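Local structure of PR domain zinc finger protein 2 (Homo sapiens, 2QPW) at residues K65-S68 with Q69-N72; P130-P133 with G134-L137. The protein catalyses S-adenosyl-L-methionine-dependent lysine methylation of histone H3 through this PR (SET-type) domain and may act as a DNA-binding transcription factor. All coordinates share one frame; numbering follows the deposited sequence.

Contact 1: K65-S68 with Q69-N72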
loop_
_atom_site.group_PDB
_atom_site.type_symbol
_atom_site.label_atom_id
_atom_site.label_comp_id
_atom_site.label_asym_id
_atom_site.label_seq_id
_atom_site.Cartn_x
_atom_site.Cartn_y
_atom_site.Cartn_z
ATOM N N LYS A 65 -16.887 -3.772 -3.194
ATOM C CA LYS A 65 -17.667 -3.038 -4.198
ATOM C C LYS A 65 -17.480 -3.675 -5.586
ATOM O O LYS A 65 -16.455 -4.325 -5.852
ATOM C CB LYS A 65 -17.229 -1.566 -4.283
ATOM C CG LYS A 65 -17.265 -0.779 -2.948
ATOM C CD LYS A 65 -16.890 0.666 -3.194
ATOM C CE LYS A 65 -16.813 1.441 -1.894
ATOM N NZ LYS A 65 -16.422 2.832 -2.195
ATOM N N LYS A 66 -18.470 -3.508 -6.468
ATOM C CA LYS A 66 -18.286 -3.949 -7.874
ATOM C C LYS A 66 -17.310 -3.009 -8.587
ATOM O O LYS A 66 -17.207 -1.829 -8.231
ATOM C CB LYS A 66 -19.603 -3.965 -8.656
ATOM C CG LYS A 66 -20.721 -4.764 -8.040
ATOM C CD LYS A 66 -21.956 -4.691 -8.941
ATOM C CE LYS A 66 -22.667 -3.345 -8.769
ATOM N NZ LYS A 66 -23.700 -3.182 -9.829
ATOM N N ARG A 67 -16.619 -3.528 -9.608
ATOM C CA ARG A 67 -15.665 -2.691 -10.376
ATOM C C ARG A 67 -16.280 -1.370 -10.849
ATOM O O ARG A 67 -15.597 -0.323 -10.874
ATOM C CB ARG A 67 -15.070 -3.470 -11.560
ATOM C CG ARG A 67 -13.978 -2.705 -12.358
ATOM C CD ARG A 67 -12.656 -2.619 -11.557
ATOM N NE ARG A 67 -11.798 -1.463 -11.873
ATOM C CZ ARG A 67 -11.930 -0.235 -11.353
ATOM N NH1 ARG A 67 -12.914 0.037 -10.508
ATOM N NH2 ARG A 67 -11.085 0.742 -11.691
ATOM N N SER A 68 -17.560 -1.409 -11.248
ATOM C CA SER A 68 -18.241 -0.214 -11.773
ATOM C C SER A 68 -18.480 0.891 -10.721
ATOM O O SER A 68 -18.873 2.013 -11.070
ATOM C CB SER A 68 -19.550 -0.607 -12.482
ATOM O OG SER A 68 -20.495 -1.178 -11.583
ATOM N N GLN A 69 -18.264 0.577 -9.445
ATOM C CA GLN A 69 -18.465 1.537 -8.338
ATOM C C GLN A 69 -17.162 2.158 -7.822
ATOM O O GLN A 69 -17.192 3.121 -7.047
ATOM C CB GLN A 69 -19.091 0.817 -7.136
ATOM C CG GLN A 69 -20.452 0.181 -7.355
ATOM C CD GLN A 69 -20.955 -0.533 -6.102
ATOM O OE1 GLN A 69 -20.481 -1.633 -5.740
ATOM N NE2 GLN A 69 -21.923 0.092 -5.420
ATOM N N VAL A 70 -16.019 1.585 -8.186
ATOM C CA VAL A 70 -14.727 2.111 -7.702
ATOM C C VAL A 70 -14.164 3.107 -8.726
ATOM O O VAL A 70 -14.287 2.891 -9.920
ATOM C CB VAL A 70 -13.746 0.974 -7.328
ATOM C CG1 VAL A 70 -12.427 1.532 -6.775
ATOM C CG2 VAL A 70 -14.402 0.070 -6.271
ATOM N N LYS A 71 -13.563 4.196 -8.241
ATOM C CA LYS A 71 -13.162 5.343 -9.087
ATOM C C LYS A 71 -11.638 5.543 -9.233
ATOM O O LYS A 71 -11.190 6.440 -9.968
ATOM C CB LYS A 71 -13.800 6.635 -8.555
ATOM C CG LYS A 71 -14.616 6.502 -7.240
ATOM C CD LYS A 71 -13.770 6.444 -5.936
ATOM C CE LYS A 71 -13.500 5.009 -5.430
ATOM N NZ LYS A 71 -13.777 4.867 -3.983
ATOM N N ASN A 72 -10.848 4.713 -8.566
ATOM C CA ASN A 72 -9.402 4.776 -8.727
ATOM C C ASN A 72 -8.791 3.373 -8.647
ATOM O O ASN A 72 -9.483 2.405 -8.247
ATOM C CB ASN A 72 -8.779 5.758 -7.718
ATOM C CG ASN A 72 -8.792 5.214 -6.297
ATOM O OD1 ASN A 72 -7.932 4.432 -5.926
ATOM N ND2 ASN A 72 -9.795 5.608 -5.516
HETATM O O HOH W 1 -17.423 4.018 -4.390
HETATM O O HOH W 2 -11.601 3.283 -11.676
#

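Contact 2: P130-P133 with G134-L137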
loop_
_atom_site.group_PDB
_atom_site.type_symbol
_atom_site.label_atom_id
_atom_site.label_comp_id
_atom_site.label_asym_id
_atom_site.label_seq_id
_atom_site.Cartn_x
_atom_site.Cartn_y
_atom_site.Cartn_z
ATOM N N PRO A 130 15.466 -7.225 1.635
ATOM C CA PRO A 130 15.608 -6.532 2.927
ATOM C C PRO A 130 15.364 -5.023 2.841
ATOM O O PRO A 130 15.694 -4.383 1.840
ATOM C CB PRO A 130 17.070 -6.826 3.339
ATOM C CG PRO A 130 17.447 -8.034 2.530
ATOM C CD PRO A 130 16.702 -7.952 1.257
ATOM N N ILE A 131 14.785 -4.455 3.898
ATOM C CA ILE A 131 14.553 -3.004 3.943
ATOM C C ILE A 131 15.326 -2.380 5.095
ATOM O O ILE A 131 15.271 -2.870 6.227
ATOM C CB ILE A 131 13.040 -2.643 4.020
ATOM C CG1 ILE A 131 12.311 -3.255 2.814
ATOM C CG2 ILE A 131 12.841 -1.118 3.948
ATOM C CD1 ILE A 131 10.759 -3.056 2.886
ATOM N N ALA A 132 16.071 -1.325 4.785
ATOM C CA ALA A 132 16.884 -0.620 5.822
ATOM C C ALA A 132 16.093 0.455 6.560
ATOM O O ALA A 132 15.191 1.074 5.990
ATOM C CB ALA A 132 18.137 -0.004 5.176
ATOM N N PRO A 133 16.468 0.758 7.831
ATOM C CA PRO A 133 15.764 1.849 8.511
ATOM C C PRO A 133 15.859 3.168 7.714
ATOM O O PRO A 133 16.881 3.438 7.054
ATOM C CB PRO A 133 16.455 1.964 9.874
ATOM C CG PRO A 133 17.494 0.900 9.925
ATOM C CD PRO A 133 17.533 0.138 8.637
ATOM N N GLY A 134 14.790 3.957 7.729
ATOM C CA GLY A 134 14.738 5.192 6.925
ATOM C C GLY A 134 14.406 5.033 5.434
ATOM O O GLY A 134 14.418 6.028 4.690
ATOM N N GLU A 135 14.131 3.796 4.975
ATOM C CA GLU A 135 13.705 3.561 3.566
ATOM C C GLU A 135 12.170 3.473 3.472
ATOM O O GLU A 135 11.513 2.928 4.372
ATOM C CB GLU A 135 14.353 2.293 2.929
ATOM C CG GLU A 135 15.899 2.394 2.764
ATOM C CD GLU A 135 16.575 1.177 2.087
ATOM O OE1 GLU A 135 16.023 0.035 2.080
ATOM O OE2 GLU A 135 17.725 1.375 1.587
ATOM N N GLU A 136 11.620 3.984 2.376
ATOM C CA GLU A 136 10.141 3.980 2.154
ATOM C C GLU A 136 9.687 2.599 1.677
ATOM O O GLU A 136 10.344 1.995 0.807
ATOM C CB GLU A 136 9.711 5.069 1.133
ATOM C CG GLU A 136 8.168 5.169 0.973
ATOM C CD GLU A 136 7.655 6.425 0.256
ATOM O OE1 GLU A 136 8.471 7.196 -0.319
ATOM O OE2 GLU A 136 6.408 6.643 0.243
ATOM N N LEU A 137 8.575 2.112 2.244
ATOM C CA LEU A 137 7.927 0.885 1.754
ATOM C C LEU A 137 7.119 1.221 0.492
ATOM O O LEU A 137 6.291 2.137 0.519
ATOM C CB LEU A 137 6.999 0.261 2.814
ATOM C CG LEU A 137 7.597 -0.729 3.833
ATOM C CD1 LEU A 137 8.709 -0.059 4.614
ATOM C CD2 LEU A 137 6.450 -1.278 4.799
#

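Contact 1: K65-S68 with Q69-N72
In the loop after strand 63-65 and before strand 76-81 of the PR/SET domain, the chain folds back between K66 and Q69, with Q69 N donating to K66 O at 2.9 Å and the 65-68 and 69-72 segments running 85° apart. A weak bond from V70 N to R67 O continues the curl by one residue. The side chain of Q69 ties the same pair together a second time. Its CG lies beside the backbone N (chi1 -61°) and the chain then runs out extended, which carries OE1 back to K66 N at 2.8 Å. That N-H arrives in the carbonyl plane on a lone pair of OE1, and the CB of K66 packs against the same oxygen. On the next residue, a bend at chi2 (73°) turns the guanidinium edge of R67 toward V70. NH1 reaches V70 O at 3.2 Å from above the carbonyl plane, and it also lies 3.4 Å from V70 CB. A water bridges R67 NH2 to that same V70 O, giving the carbonyl two donors. V70 is the buried member of the loop; its CG2 meets CB of K65 at 3.8 Å, the two side chains crossing near a right angle, and its side chain also touches C88 and D90 of strand 85-90. K65 extends fully past V70 to a second water, which links NZ to Q69 O. There K65 NZ comes within 3.8 Å of K71 NZ. Both ammonium groups form salt bridges with OD2 of D90, so the shared carboxylate probably offsets their mutual repulsion, and this exposed loop is tied to strand 85-90 by charge, by backbone bonds of K65 with C88 and by the packing of V70.

Contact 2: P130-P133 with G134-L137
A132 and E135 close a type II beta turn in the loop between strands 122-127 and 138-139 of the PR/SET domain, with P133 and G134 at its two central positions; the ring of P133 holds its phi near the value required at the first of them. The second half, G134-L137, reads GEEL, a sequence familiar near the C-terminal end of SET domains. G134 takes the positive phi this turn needs (80°), a conformation glycine readily adopts at the third position of a type II turn. E135 comes next and is bound to A132 twice. Its backbone N donates to A132 O at 3.1 Å, and its carboxylate swings back across the turn so that OE1 accepts A132 N at 3.0 Å. This second bond is nearly straight (168° at the hydrogen), although the donor meets OE1 from well above the carboxylate plane. A chi1 of -65° sets CG opposite the carbonyl carbon, and the outstretched chain lays CD over A132 CB at 3.7 Å, while CB of E135 packs on CG2 of I131. E136 points away from the turn, and its carboxylate accepts bonds from S36 OG and A37 N. L137 returns to the first segment: its side chain crosses that of I131 at about a right angle, and the two CD1 methyls meet at 4.0 Å.

In the fold
Contacts 1 and 2 sit on opposite sides of the chain's centre, their centres about 32 Å apart, and do not touch. Each is a tight turn in which a side chain reaches back three residues to a backbone N-H, by an amide in the first and a carboxylate in the second. Contact 1 is a surface loop, rich in lysine and water bridges; contact 2 is partly buried, its turn exposed but I131 and L137 reaching inward. Both are bonded through the backbone to a neighbouring strand, 85-90 at C88 and 43-47 at A47 and V45. What differs is the rest: lysine-aspartate salt bridges to D90, beside R67 and V70, against apolar packing on strands 43-47 and 104-119.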